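Local atomic coordinates of tetratricopeptide TPR_2 repeat protein (Thermobaculum terrenum, PDB entry 5DJS), a protein that joins an N-terminal array of tetratricopeptide-repeat helices to a GT-B-type fold of glycosyltransferase family 41 and carries uridine-5'-diphosphate in the model. Residues K10-H15 and W33-I38; V177-E182 and D205-R210; A255-P260 and T274-M279; L347-K352 and E466-I471. The protein carries 1 engineered substitution. All coordinates share one frame; numbering follows the deposited sequence.

Interaction 1: K10-H15 and W33-I38; sequences KALLSH and WRVLQI
Leu12 of helix 5-21 and Val35 of helix 25-38 form the centre of a purely apolar contact. One branch of the valine does the touching: Val35 CG2 lies 3.7 Å from Leu12 CB and 4.1 Å from Leu13 CD1, so two consecutive leucines share a single methyl. Farther out, the fork of Leu12 straddles the root of Arg34, with Leu12 CD1 4.1 Å from Arg34 CB and the two side chains crossing at about a right angle. The same Leu12 CD1 comes tip to tip with Ile38 CD1 at 4.3 Å, a looser approach.

Torsions explain this division of labour. In Val35, CG1 is anti to the backbone N (chi1 173°), which sets CG2 beside that nitrogen and facing the leucines. Leu13 does not leave its backbone straight at its partner, yet its end bends in to reach the valine. Arg34 contributes its base alone, because its chain runs extended from CG to NE and carries the guanidinium away.

Behind these side chains segments 10-15 and 33-38 run antiparallel, at 154°, with axes 9.6 Å apart. Ile9, one turn before Leu13, touches both Val35 and Ile38, while Asn42 touches Leu13 and Val35, and helix 43-56 receives Leu36 and Trp33. Antiparallel packing of this kind is consistent with the helical arrays built by tetratricopeptide repeats. With no hydrogen bond or ion pair between the two segments, their cohesion rests on dispersion and the burial of branched aliphatic groups, and it is shape that sets how they fit.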
loop_
_atom_site.group_PDB
_atom_site.type_symbol
_atom_site.label_atom_id
_atom_site.label_comp_id
_atom_site.label_asym_id
_atom_site.label_seq_id
_atom_site.Cartn_x
_atom_site.Cartn_y
_atom_site.Cartn_z
ATOM N N LYS A 10 -27.950 22.610 0.582
ATOM C CA LYS A 10 -26.621 23.242 0.679
ATOM C C LYS A 10 -25.973 23.102 2.061
ATOM O O LYS A 10 -24.773 22.824 2.161
ATOM C CB LYS A 10 -26.700 24.721 0.304
ATOM C CG LYS A 10 -25.375 25.299 -0.150
ATOM C CD LYS A 10 -25.473 26.798 -0.360
ATOM C CE LYS A 10 -24.214 27.337 -1.022
ATOM N NZ LYS A 10 -23.864 28.671 -0.475
ATOM N N ALA A 11 -26.773 23.293 3.110
ATOM C CA ALA A 11 -26.325 23.095 4.501
ATOM C C ALA A 11 -25.995 21.622 4.826
ATOM O O ALA A 11 -25.032 21.334 5.544
ATOM C CB ALA A 11 -27.372 23.628 5.477
ATOM N N LEU A 12 -26.811 20.703 4.312
ATOM C CA LEU A 12 -26.530 19.269 4.414
ATOM C C LEU A 12 -25.275 18.884 3.632
ATOM O O LEU A 12 -24.494 18.049 4.088
ATOM C CB LEU A 12 -27.723 18.444 3.924
ATOM C CG LEU A 12 -28.950 18.460 4.839
ATOM C CD1 LEU A 12 -30.202 18.058 4.071
ATOM C CD2 LEU A 12 -28.744 17.551 6.044
ATOM N N LEU A 13 -25.079 19.510 2.472
ATOM C CA LEU A 13 -23.976 19.157 1.573
ATOM C C LEU A 13 -22.607 19.638 2.086
ATOM O O LEU A 13 -21.608 18.930 1.941
ATOM C CB LEU A 13 -24.249 19.661 0.149
ATOM C CG LEU A 13 -23.988 18.734 -1.051
ATOM C CD1 LEU A 13 -24.400 17.280 -0.829
ATOM C CD2 LEU A 13 -24.708 19.287 -2.283
ATOM N N SER A 14 -22.563 20.822 2.694
ATOM C CA SER A 14 -21.338 21.305 3.346
ATOM C C SER A 14 -21.076 20.582 4.669
ATOM O O SER A 14 -19.924 20.290 4.986
ATOM C CB SER A 14 -21.388 22.814 3.573
ATOM O OG SER A 14 -22.624 23.190 4.140
ATOM N N HIS A 15 -22.135 20.306 5.435
ATOM C CA HIS A 15 -22.028 19.479 6.653
ATOM C C HIS A 15 -21.460 18.090 6.332
ATOM O O HIS A 15 -20.628 17.567 7.076
ATOM C CB HIS A 15 -23.394 19.360 7.358
ATOM C CG HIS A 15 -23.404 18.423 8.535
ATOM N ND1 HIS A 15 -24.091 17.227 8.527
ATOM C CD2 HIS A 15 -22.815 18.509 9.753
ATOM C CE1 HIS A 15 -23.924 16.616 9.688
ATOM N NE2 HIS A 15 -23.153 17.372 10.448
ATOM N N TRP A 33 -27.764 10.831 2.462
ATOM C CA TRP A 33 -29.087 10.218 2.270
ATOM C C TRP A 33 -30.195 11.256 2.399
ATOM O O TRP A 33 -31.135 11.241 1.604
ATOM C CB TRP A 33 -29.336 9.028 3.227
ATOM C CG TRP A 33 -28.571 7.776 2.836
ATOM C CD1 TRP A 33 -27.631 7.130 3.580
ATOM C CD2 TRP A 33 -28.671 7.048 1.597
ATOM N NE1 TRP A 33 -27.140 6.038 2.890
ATOM C CE2 TRP A 33 -27.761 5.965 1.673
ATOM C CE3 TRP A 33 -29.443 7.202 0.435
ATOM C CZ2 TRP A 33 -27.599 5.043 0.634
ATOM C CZ3 TRP A 33 -29.280 6.285 -0.602
ATOM C CH2 TRP A 33 -28.364 5.216 -0.491
ATOM N N ARG A 34 -30.068 12.161 3.377
ATOM C CA ARG A 34 -31.047 13.252 3.572
ATOM C C ARG A 34 -31.183 14.158 2.346
ATOM O O ARG A 34 -32.270 14.658 2.071
ATOM C CB ARG A 34 -30.729 14.092 4.828
ATOM C CG ARG A 34 -31.194 13.461 6.134
ATOM C CD ARG A 34 -31.340 14.471 7.267
ATOM N NE ARG A 34 -31.790 13.806 8.496
ATOM C CZ ARG A 34 -31.003 13.208 9.402
ATOM N NH1 ARG A 34 -29.672 13.179 9.278
ATOM N NH2 ARG A 34 -31.560 12.627 10.465
ATOM N N VAL A 35 -30.089 14.352 1.612
ATOM C CA VAL A 35 -30.111 15.098 0.353
ATOM C C VAL A 35 -30.858 14.321 -0.737
ATOM O O VAL A 35 -31.630 14.907 -1.499
ATOM C CB VAL A 35 -28.678 15.427 -0.131
ATOM C CG1 VAL A 35 -28.686 16.047 -1.530
ATOM C CG2 VAL A 35 -27.991 16.370 0.848
ATOM N N LEU A 36 -30.613 13.014 -0.826
ATOM C CA LEU A 36 -31.265 12.171 -1.836
ATOM C C LEU A 36 -32.752 11.910 -1.568
ATOM O O LEU A 36 -33.486 11.611 -2.509
ATOM C CB LEU A 36 -30.519 10.841 -2.000
ATOM C CG LEU A 36 -29.061 10.954 -2.465
ATOM C CD1 LEU A 36 -28.383 9.601 -2.401
ATOM C CD2 LEU A 36 -28.921 11.549 -3.860
ATOM N N GLN A 37 -33.191 12.009 -0.307
ATOM C CA GLN A 37 -34.627 11.962 0.021
ATOM C C GLN A 37 -35.369 13.159 -0.571
ATOM O O GLN A 37 -36.504 13.023 -1.026
ATOM C CB GLN A 37 -34.864 11.937 1.533
ATOM C CG GLN A 37 -34.410 10.662 2.227
ATOM C CD GLN A 37 -34.431 10.784 3.748
ATOM O OE1 GLN A 37 -35.242 11.531 4.313
ATOM N NE2 GLN A 37 -33.544 10.052 4.421
ATOM N N ILE A 38 -34.723 14.326 -0.538
ATOM C CA ILE A 38 -35.298 15.569 -1.050
ATOM C C ILE A 38 -35.110 15.640 -2.562
ATOM O O ILE A 38 -36.045 15.973 -3.290
ATOM C CB ILE A 38 -34.643 16.814 -0.399
ATOM C CG1 ILE A 38 -34.847 16.812 1.126
ATOM C CG2 ILE A 38 -35.217 18.103 -0.991
ATOM C CD1 ILE A 38 -33.897 17.718 1.887
#

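Interaction 2: V177-E182 and D205-R210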
loop_
_atom_site.group_PDB
_atom_site.type_symbol
_atom_site.label_atom_id
_atom_site.label_comp_id
_atom_site.label_asym_id
_atom_site.label_seq_id
_atom_site.Cartn_x
_atom_site.Cartn_y
_atom_site.Cartn_z
ATOM N N VAL A 177 1.664 0.670 6.884
ATOM C CA VAL A 177 2.564 1.777 7.243
ATOM C C VAL A 177 2.785 1.835 8.749
ATOM O O VAL A 177 3.908 1.663 9.216
ATOM C CB VAL A 177 2.062 3.148 6.713
ATOM C CG1 VAL A 177 2.787 4.316 7.373
ATOM C CG2 VAL A 177 2.220 3.220 5.194
ATOM N N GLY A 178 1.710 2.058 9.498
ATOM C CA GLY A 178 1.769 2.055 10.960
ATOM C C GLY A 178 2.323 0.781 11.604
ATOM O O GLY A 178 3.009 0.852 12.633
ATOM N N TYR A 179 2.024 -0.375 11.008
ATOM C CA TYR A 179 2.483 -1.663 11.541
ATOM C C TYR A 179 4.003 -1.795 11.481
ATOM O O TYR A 179 4.617 -2.249 12.441
ATOM C CB TYR A 179 1.815 -2.858 10.816
ATOM C CG TYR A 179 0.303 -2.994 11.019
ATOM C CD1 TYR A 179 -0.295 -2.731 12.263
ATOM C CD2 TYR A 179 -0.525 -3.422 9.978
ATOM C CE1 TYR A 179 -1.664 -2.865 12.452
ATOM C CE2 TYR A 179 -1.897 -3.554 10.160
ATOM C CZ TYR A 179 -2.460 -3.275 11.399
ATOM O OH TYR A 179 -3.820 -3.396 11.591
ATOM N N PHE A 180 4.598 -1.394 10.358
ATOM C CA PHE A 180 6.057 -1.443 10.176
ATOM C C PHE A 180 6.813 -0.240 10.760
ATOM O O PHE A 180 8.019 -0.335 11.007
ATOM C CB PHE A 180 6.406 -1.566 8.698
ATOM C CG PHE A 180 6.053 -2.897 8.094
ATOM C CD1 PHE A 180 6.716 -4.051 8.493
ATOM C CD2 PHE A 180 5.083 -2.996 7.092
ATOM C CE1 PHE A 180 6.406 -5.277 7.930
ATOM C CE2 PHE A 180 4.769 -4.224 6.527
ATOM C CZ PHE A 180 5.435 -5.363 6.941
ATOM N N LEU A 181 6.131 0.887 10.958
ATOM C CA LEU A 181 6.776 2.062 11.541
ATOM C C LEU A 181 6.935 1.924 13.051
ATOM O O LEU A 181 7.964 2.320 13.591
ATOM C CB LEU A 181 6.009 3.348 11.220
ATOM C CG LEU A 181 6.671 4.651 11.692
ATOM C CD1 LEU A 181 7.991 4.883 10.970
ATOM C CD2 LEU A 181 5.733 5.828 11.494
ATOM N N GLU A 182 5.917 1.387 13.725
ATOM C CA GLU A 182 5.949 1.197 15.193
ATOM C C GLU A 182 7.271 0.626 15.757
ATOM O O GLU A 182 7.858 1.236 16.651
ATOM C CB GLU A 182 4.750 0.358 15.670
ATOM C CG GLU A 182 4.761 0.077 17.167
ATOM C CD GLU A 182 3.434 -0.419 17.705
ATOM O OE1 GLU A 182 3.203 -0.232 18.916
ATOM O OE2 GLU A 182 2.629 -1.001 16.945
ATOM N N ASP A 205 -6.586 5.938 15.869
ATOM C CA ASP A 205 -6.948 4.705 16.589
ATOM C C ASP A 205 -5.884 4.325 17.633
ATOM O O ASP A 205 -4.931 5.063 17.840
ATOM C CB ASP A 205 -7.210 3.564 15.582
ATOM C CG ASP A 205 -5.989 3.211 14.720
ATOM O OD1 ASP A 205 -4.832 3.426 15.139
ATOM O OD2 ASP A 205 -6.201 2.684 13.605
ATOM N N ALA A 206 -6.052 3.181 18.288
ATOM C CA ALA A 206 -5.079 2.691 19.283
ATOM C C ALA A 206 -3.604 2.732 18.832
ATOM O O ALA A 206 -2.725 3.033 19.639
ATOM C CB ALA A 206 -5.447 1.275 19.719
ATOM N N LEU A 207 -3.332 2.420 17.563
ATOM C CA LEU A 207 -1.951 2.415 17.056
ATOM C C LEU A 207 -1.370 3.838 16.922
ATOM O O LEU A 207 -0.181 4.042 17.173
ATOM C CB LEU A 207 -1.859 1.661 15.723
ATOM C CG LEU A 207 -0.489 1.554 15.040
ATOM C CD1 LEU A 207 0.636 1.208 15.995
ATOM C CD2 LEU A 207 -0.507 0.497 13.950
ATOM N N THR A 208 -2.200 4.815 16.545
ATOM C CA THR A 208 -1.733 6.205 16.437
ATOM C C THR A 208 -1.380 6.729 17.831
ATOM O O THR A 208 -0.378 7.420 18.000
ATOM C CB THR A 208 -2.738 7.170 15.738
ATOM O OG1 THR A 208 -3.818 7.494 16.616
ATOM C CG2 THR A 208 -3.296 6.567 14.493
ATOM N N ASP A 209 -2.203 6.376 18.818
ATOM C CA ASP A 209 -1.924 6.683 20.225
ATOM C C ASP A 209 -0.567 6.123 20.652
ATOM O O ASP A 209 0.206 6.818 21.331
ATOM C CB ASP A 209 -3.030 6.158 21.155
ATOM C CG ASP A 209 -4.389 6.824 20.912
ATOM O OD1 ASP A 209 -4.461 7.878 20.240
ATOM O OD2 ASP A 209 -5.400 6.281 21.403
ATOM N N ARG A 210 -0.273 4.892 20.237
ATOM C CA ARG A 210 1.045 4.292 20.491
ATOM C C ARG A 210 2.178 5.019 19.744
ATOM O O ARG A 210 3.222 5.316 20.335
ATOM C CB ARG A 210 1.053 2.780 20.185
ATOM C CG ARG A 210 0.580 1.921 21.358
ATOM C CD ARG A 210 0.605 0.424 21.058
ATOM N NE ARG A 210 -0.664 -0.054 20.482
ATOM C CZ ARG A 210 -0.819 -0.751 19.352
ATOM N NH1 ARG A 210 0.213 -1.124 18.589
ATOM N NH2 ARG A 210 -2.047 -1.100 18.984
#
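Gly178 opens the contact: without a side chain, it meets Leu207 through its backbone, Gly178 C lying 3.7 Å from Leu207 CD2. Tyr179 follows, leaving the backbone away from helix 206-214, but its ring returns so that Tyr179 CD1 sits 3.6 Å from the same methyl, Leu207 CD2, met obliquely. Arg400 makes a cation-pi contact with this ring, and the Tyr179 side chain lies about 4 Å from the bound uridine-5'-diphosphate.

One turn later Glu182, its CG anti to the backbone N (chi1 177°) and its chain extended, reaches Arg210. Both carboxylate oxygens converge on one nitrogen: OE2 of Glu182 is 2.9 Å from Arg210 NH1 in a salt bridge, while OE1 accepts a hydrogen bond from that NH1 through its syn lone pair at 3.1 Å and 166°. Carboxylate and guanidinium are nearly coplanar, 26° apart, and Leu207 CA lies over one face of the guanidinium. Asp205 N-caps the second helix, its OD1 accepting from Thr208 N at 3.3 Å.

Helix 176-187 is the crossover between adjacent parallel strands 163-169 and 193-199. Its contact with helix 206-214 thus pairs an apolar seam beside the ligand with a directional ion pair at the more exposed end.

Interaction 3: A255-P260 and T274-M279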
loop_
_atom_site.group_PDB
_atom_site.type_symbol
_atom_site.label_atom_id
_atom_site.label_comp_id
_atom_site.label_asym_id
_atom_site.label_seq_id
_atom_site.Cartn_x
_atom_site.Cartn_y
_atom_site.Cartn_z
ATOM N N ALA A 255 4.998 19.271 -0.364
ATOM C CA ALA A 255 5.854 19.777 0.693
ATOM C C ALA A 255 7.303 19.299 0.465
ATOM O O ALA A 255 8.234 20.104 0.503
ATOM C CB ALA A 255 5.329 19.354 2.059
ATOM N N PHE A 256 7.480 18.004 0.185
ATOM C CA PHE A 256 8.808 17.454 -0.187
ATOM C C PHE A 256 9.388 18.140 -1.414
ATOM O O PHE A 256 10.591 18.304 -1.525
ATOM C CB PHE A 256 8.750 15.942 -0.476
ATOM C CG PHE A 256 8.765 15.083 0.757
ATOM C CD1 PHE A 256 7.609 14.915 1.522
ATOM C CD2 PHE A 256 9.927 14.444 1.155
ATOM C CE1 PHE A 256 7.611 14.132 2.656
ATOM C CE2 PHE A 256 9.939 13.657 2.295
ATOM C CZ PHE A 256 8.777 13.500 3.041
ATOM N N ALA A 257 8.523 18.520 -2.344
ATOM C CA ALA A 257 8.942 19.142 -3.589
ATOM C C ALA A 257 9.768 20.405 -3.367
ATOM O O ALA A 257 10.650 20.696 -4.162
ATOM C CB ALA A 257 7.729 19.446 -4.459
ATOM N N ARG A 258 9.492 21.126 -2.277
ATOM C CA ARG A 258 10.191 22.379 -1.949
ATOM C C ARG A 258 11.558 22.220 -1.255
ATOM O O ARG A 258 12.232 23.220 -1.020
ATOM C CB ARG A 258 9.272 23.274 -1.109
ATOM C CG ARG A 258 8.406 24.188 -1.951
ATOM C CD ARG A 258 7.180 24.664 -1.190
ATOM N NE ARG A 258 6.013 23.892 -1.610
ATOM C CZ ARG A 258 4.845 24.389 -2.021
ATOM N NH1 ARG A 258 4.609 25.705 -2.050
ATOM N NH2 ARG A 258 3.880 23.545 -2.391
ATOM N N ARG A 259 11.973 20.981 -0.972
ATOM C CA ARG A 259 13.191 20.676 -0.200
ATOM C C ARG A 259 13.268 21.359 1.175
ATOM O O ARG A 259 14.237 22.055 1.453
ATOM C CB ARG A 259 14.469 20.984 -1.006
ATOM C CG ARG A 259 14.694 20.047 -2.167
ATOM C CD ARG A 259 16.160 19.907 -2.505
ATOM N NE ARG A 259 16.427 18.582 -3.071
ATOM C CZ ARG A 259 16.775 18.317 -4.332
ATOM N NH1 ARG A 259 16.931 19.279 -5.243
ATOM N NH2 ARG A 259 16.989 17.053 -4.690
ATOM N N PRO A 260 12.261 21.150 2.048
ATOM C CA PRO A 260 12.348 21.711 3.410
ATOM C C PRO A 260 13.456 21.094 4.268
ATOM O O PRO A 260 13.857 21.691 5.277
ATOM C CB PRO A 260 10.964 21.415 4.003
ATOM C CG PRO A 260 10.443 20.281 3.191
ATOM C CD PRO A 260 10.952 20.528 1.809
ATOM N N THR A 274 9.079 7.977 -7.117
ATOM C CA THR A 274 8.165 9.114 -7.042
ATOM C C THR A 274 8.177 9.932 -8.340
ATOM O O THR A 274 7.229 10.675 -8.613
ATOM C CB THR A 274 8.553 10.078 -5.911
ATOM O OG1 THR A 274 9.928 10.483 -6.068
ATOM C CG2 THR A 274 8.340 9.422 -4.544
ATOM N N GLY A 275 9.279 9.826 -9.092
ATOM C CA GLY A 275 9.501 10.589 -10.299
ATOM C C GLY A 275 10.169 11.930 -10.055
ATOM O O GLY A 275 10.559 12.603 -11.027
ATOM N N MET A 276 10.336 12.305 -8.780
ATOM C CA MET A 276 10.708 13.668 -8.391
ATOM C C MET A 276 12.223 13.865 -8.326
ATOM O O MET A 276 12.943 12.966 -7.905
ATOM C CB MET A 276 10.120 13.995 -7.014
ATOM C CG MET A 276 8.608 13.980 -6.953
ATOM S SD MET A 276 7.981 14.038 -5.263
ATOM C CE MET A 276 8.488 15.679 -4.756
ATOM N N ARG A 277 12.687 15.058 -8.715
ATOM C CA ARG A 277 14.064 15.513 -8.432
ATOM C C ARG A 277 14.278 15.728 -6.932
ATOM O O ARG A 277 15.345 15.402 -6.412
ATOM C CB ARG A 277 14.379 16.843 -9.132
ATOM C CG ARG A 277 14.507 16.789 -10.643
ATOM C CD ARG A 277 14.827 18.172 -11.205
ATOM N NE ARG A 277 16.213 18.269 -11.670
ATOM C CZ ARG A 277 16.645 17.982 -12.908
ATOM N NH1 ARG A 277 15.807 17.568 -13.868
ATOM N NH2 ARG A 277 17.940 18.113 -13.201
ATOM N N ALA A 278 13.263 16.292 -6.263
ATOM C CA ALA A 278 13.314 16.616 -4.827
ATOM C C ALA A 278 13.506 15.432 -3.867
ATOM O O ALA A 278 13.931 15.635 -2.720
ATOM C CB ALA A 278 12.067 17.384 -4.421
ATOM N N MET A 279 13.180 14.216 -4.306
ATOM C CA MET A 279 13.423 13.025 -3.491
ATOM C C MET A 279 14.842 12.511 -3.760
ATOM O O MET A 279 15.191 12.151 -4.885
ATOM C CB MET A 279 12.378 11.955 -3.776
ATOM C CG MET A 279 12.250 10.898 -2.689
ATOM S SD MET A 279 11.616 11.495 -1.099
ATOM C CE MET A 279 9.952 12.018 -1.523
#
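Phe256 has its CG anti to the carbonyl carbon (chi1 -81°), and Met279 bends at chi2 (66°) and chi3 (64°) to bring its methyl to the ring. The result is an oblique Met-aromatic contact, Met279 SD lying 5.0 Å from the centroid of the Phe256 ring, while Met279 CE is 3.6 Å from Phe256 CD2. It lies in the N-terminal parallel-sheet domain of the GT-B fold, where the end of helix 253-257 packs against the loop leading into strand 281-285. A second methionine, Met276, bends at chi3 and places its CE 3.9 Å from Ala257 CB.

Between the two methionines, Ala278 faces the carbonyls that end the helix, its CB 3.4 Å from Phe256 O. Gln264 bonds through NE2 to both Phe256 O and Ala278 O, tying the helix end to the loop through strand 263-266. Arg259, past the helix end and at positive phi, lays one face of its guanidinium over Ala278 CA. Its polar partners lie beyond the segments: NH2 forms a salt bridge with Asp280 and NH1 a hydrogen bond with Pro149 O. NH2 also nears Arg277 O, at an angle too poor for a hydrogen bond.

Segment 274-279 opens with an ST turn, in which Thr274 OG1 accepts from Met276 N at 3.3 Å.

Interaction 4: L347-K352 and E466-I471; sequences LDLWAK and EEYIDI
Segments 347-352 and 466-471, on helices 344-356 and 465-477, run in broadly the same direction, inclined at 37° with their axes 9.8 Å apart, and Leu349 and Ile469 are the nearest residues of the two backbones. Leu349 points into the gap and divides its two methyls between neighbours. Leu349 CD1 rests over the face of the Tyr468 ring, 4.2 Å from its centroid, in a CH-pi contact, while Leu349 CD2 lies 4.2 Å from Ile469 CD1. Ile469 CD1 also leans on the aliphatic part of Lys352, 4.0 Å from its CD, whereas the end of that lysine leads away from the partner helix.

Trp350 starts out in the other direction, but its indole swings back, and the N-H of NE1 meets Tyr468 OH at 3.2 Å. The bond is straight, at 166°, and the oxygen lies in the indole plane, at the ring edge. Tyr468, with CG anti to the backbone N (chi1 180°), thus offers its face to a methyl and its hydroxyl to an indole. The same hydroxyl is hydrogen-bonded to Asp415 O, so two hydrogen bonds hold the hydroxyl of this buried tyrosine.

Trp350 also packs on Leu362 and Leu364, and both aromatics touch Leu414. This layer of helices laid against a parallel beta-sheet is the Rossmann-like construction of the C-terminal domain in GT-B folds.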
loop_
_atom_site.group_PDB
_atom_site.type_symbol
_atom_site.label_atom_id
_atom_site.label_comp_id
_atom_site.label_asym_id
_atom_site.label_seq_id
_atom_site.Cartn_x
_atom_site.Cartn_y
_atom_site.Cartn_z
ATOM N N LEU A 347 -4.825 -15.459 -12.037
ATOM C CA LEU A 347 -5.935 -16.401 -12.225
ATOM C C LEU A 347 -5.632 -17.529 -13.222
ATOM O O LEU A 347 -6.029 -18.659 -12.982
ATOM C CB LEU A 347 -7.219 -15.658 -12.634
ATOM C CG LEU A 347 -8.246 -15.190 -11.578
ATOM C CD1 LEU A 347 -7.839 -15.424 -10.132
ATOM C CD2 LEU A 347 -8.618 -13.730 -11.797
ATOM N N ASP A 348 -4.920 -17.232 -14.308
ATOM C CA ASP A 348 -4.486 -18.272 -15.250
ATOM C C ASP A 348 -3.629 -19.339 -14.549
ATOM O O ASP A 348 -3.842 -20.538 -14.749
ATOM C CB ASP A 348 -3.699 -17.668 -16.435
ATOM C CG ASP A 348 -4.581 -16.851 -17.414
ATOM O OD1 ASP A 348 -5.832 -16.907 -17.360
ATOM O OD2 ASP A 348 -4.003 -16.145 -18.264
ATOM N N LEU A 349 -2.682 -18.896 -13.719
ATOM C CA LEU A 349 -1.784 -19.803 -12.989
ATOM C C LEU A 349 -2.493 -20.579 -11.888
ATOM O O LEU A 349 -2.304 -21.789 -11.755
ATOM C CB LEU A 349 -0.612 -19.029 -12.369
ATOM C CG LEU A 349 0.320 -18.232 -13.285
ATOM C CD1 LEU A 349 1.606 -17.878 -12.537
ATOM C CD2 LEU A 349 0.643 -18.959 -14.592
ATOM N N TRP A 350 -3.292 -19.875 -11.091
ATOM C CA TRP A 350 -4.048 -20.514 -10.005
ATOM C C TRP A 350 -5.010 -21.594 -10.510
ATOM O O TRP A 350 -5.230 -22.599 -9.828
ATOM C CB TRP A 350 -4.814 -19.481 -9.167
ATOM C CG TRP A 350 -3.942 -18.547 -8.364
ATOM C CD1 TRP A 350 -2.583 -18.607 -8.196
ATOM C CD2 TRP A 350 -4.388 -17.430 -7.599
ATOM N NE1 TRP A 350 -2.158 -17.582 -7.390
ATOM C CE2 TRP A 350 -3.246 -16.845 -7.002
ATOM C CE3 TRP A 350 -5.644 -16.847 -7.375
ATOM C CZ2 TRP A 350 -3.323 -15.705 -6.186
ATOM C CZ3 TRP A 350 -5.722 -15.716 -6.559
ATOM C CH2 TRP A 350 -4.566 -15.158 -5.978
ATOM N N ALA A 351 -5.568 -21.382 -11.699
ATOM C CA ALA A 351 -6.417 -22.375 -12.346
ATOM C C ALA A 351 -5.621 -23.627 -12.707
ATOM O O ALA A 351 -6.062 -24.737 -12.413
ATOM C CB ALA A 351 -7.076 -21.791 -13.587
ATOM N N LYS A 352 -4.453 -23.443 -13.326
ATOM C CA LYS A 352 -3.588 -24.568 -13.725
ATOM C C LYS A 352 -3.116 -25.425 -12.548
ATOM O O LYS A 352 -3.044 -26.649 -12.662
ATOM C CB LYS A 352 -2.383 -24.075 -14.532
ATOM C CG LYS A 352 -2.758 -23.631 -15.937
ATOM C CD LYS A 352 -1.561 -23.119 -16.712
ATOM C CE LYS A 352 -1.994 -22.566 -18.061
ATOM N NZ LYS A 352 -0.844 -21.967 -18.788
ATOM N N GLU A 466 5.773 -20.948 -15.092
ATOM C CA GLU A 466 5.604 -22.400 -15.038
ATOM C C GLU A 466 6.374 -22.990 -13.843
ATOM O O GLU A 466 5.975 -24.023 -13.302
ATOM C CB GLU A 466 5.940 -23.059 -16.391
ATOM C CG GLU A 466 7.358 -23.589 -16.560
ATOM C CD GLU A 466 7.705 -23.931 -18.001
ATOM O OE1 GLU A 466 8.779 -24.531 -18.225
ATOM O OE2 GLU A 466 6.913 -23.602 -18.913
ATOM N N GLU A 467 7.456 -22.325 -13.425
ATOM C CA GLU A 467 8.174 -22.691 -12.197
ATOM C C GLU A 467 7.349 -22.363 -10.947
ATOM O O GLU A 467 7.438 -23.064 -9.938
ATOM C CB GLU A 467 9.546 -21.998 -12.145
ATOM C CG GLU A 467 10.440 -22.428 -10.981
ATOM C CD GLU A 467 11.836 -21.811 -11.011
ATOM O OE1 GLU A 467 12.168 -21.062 -11.962
ATOM O OE2 GLU A 467 12.611 -22.084 -10.066
ATOM N N TYR A 468 6.573 -21.280 -11.016
ATOM C CA TYR A 468 5.623 -20.903 -9.957
ATOM C C TYR A 468 4.658 -22.048 -9.698
ATOM O O TYR A 468 4.465 -22.442 -8.550
ATOM C CB TYR A 468 4.855 -19.640 -10.368
ATOM C CG TYR A 468 3.818 -19.094 -9.395
ATOM C CD1 TYR A 468 2.542 -19.660 -9.290
ATOM C CD2 TYR A 468 4.082 -17.954 -8.637
ATOM C CE1 TYR A 468 1.589 -19.128 -8.431
ATOM C CE2 TYR A 468 3.134 -17.420 -7.772
ATOM C CZ TYR A 468 1.893 -18.005 -7.674
ATOM O OH TYR A 468 0.970 -17.474 -6.815
ATOM N N ILE A 469 4.078 -22.580 -10.777
ATOM C CA ILE A 469 3.134 -23.705 -10.711
ATOM C C ILE A 469 3.805 -24.926 -10.065
ATOM O O ILE A 469 3.276 -25.479 -9.097
ATOM C CB ILE A 469 2.586 -24.080 -12.116
ATOM C CG1 ILE A 469 1.712 -22.949 -12.682
ATOM C CG2 ILE A 469 1.752 -25.355 -12.062
ATOM C CD1 ILE A 469 1.493 -23.015 -14.182
ATOM N N ASP A 470 4.970 -25.316 -10.600
ATOM C CA ASP A 470 5.725 -26.503 -10.141
ATOM C C ASP A 470 6.039 -26.485 -8.647
ATOM O O ASP A 470 5.924 -27.516 -7.978
ATOM C CB ASP A 470 7.043 -26.662 -10.916
ATOM C CG ASP A 470 6.837 -27.052 -12.367
ATOM O OD1 ASP A 470 5.690 -27.294 -12.791
ATOM O OD2 ASP A 470 7.837 -27.109 -13.104
ATOM N N ILE A 471 6.432 -25.320 -8.132
ATOM C CA ILE A 471 6.712 -25.168 -6.701
ATOM C C ILE A 471 5.437 -25.379 -5.875
ATOM O O ILE A 471 5.477 -26.059 -4.850
ATOM C CB ILE A 471 7.398 -23.814 -6.385
ATOM C CG1 ILE A 471 8.817 -23.811 -6.977
ATOM C CG2 ILE A 471 7.481 -23.570 -4.879
ATOM C CD1 ILE A 471 9.486 -22.452 -7.050
#

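Overall arrangement
Interaction 1 lies farthest from the chain centre, in the N-terminal helices, and is partly buried; the other three belong to the two sheet-bearing domains. Interactions 2 and 3 share the N-terminal domain of the GT-B fold, their centres about 25 Å apart, whereas interaction 4 lies across the chain's centre from both, in the other domain. None touches another. Chemistry varies with place: interaction 1 is wholly aliphatic, the partly buried interaction 2 adds an ion pair to packing on a tyrosine ring near the ligand, and the buried interactions 3 and 4 add Met-aromatic and CH-pi contacts. In interaction 3 the guanidinium of Arg259 finds its bonds outside the segments, while interaction 4 has an indole-to-hydroxyl bond directly between its helices.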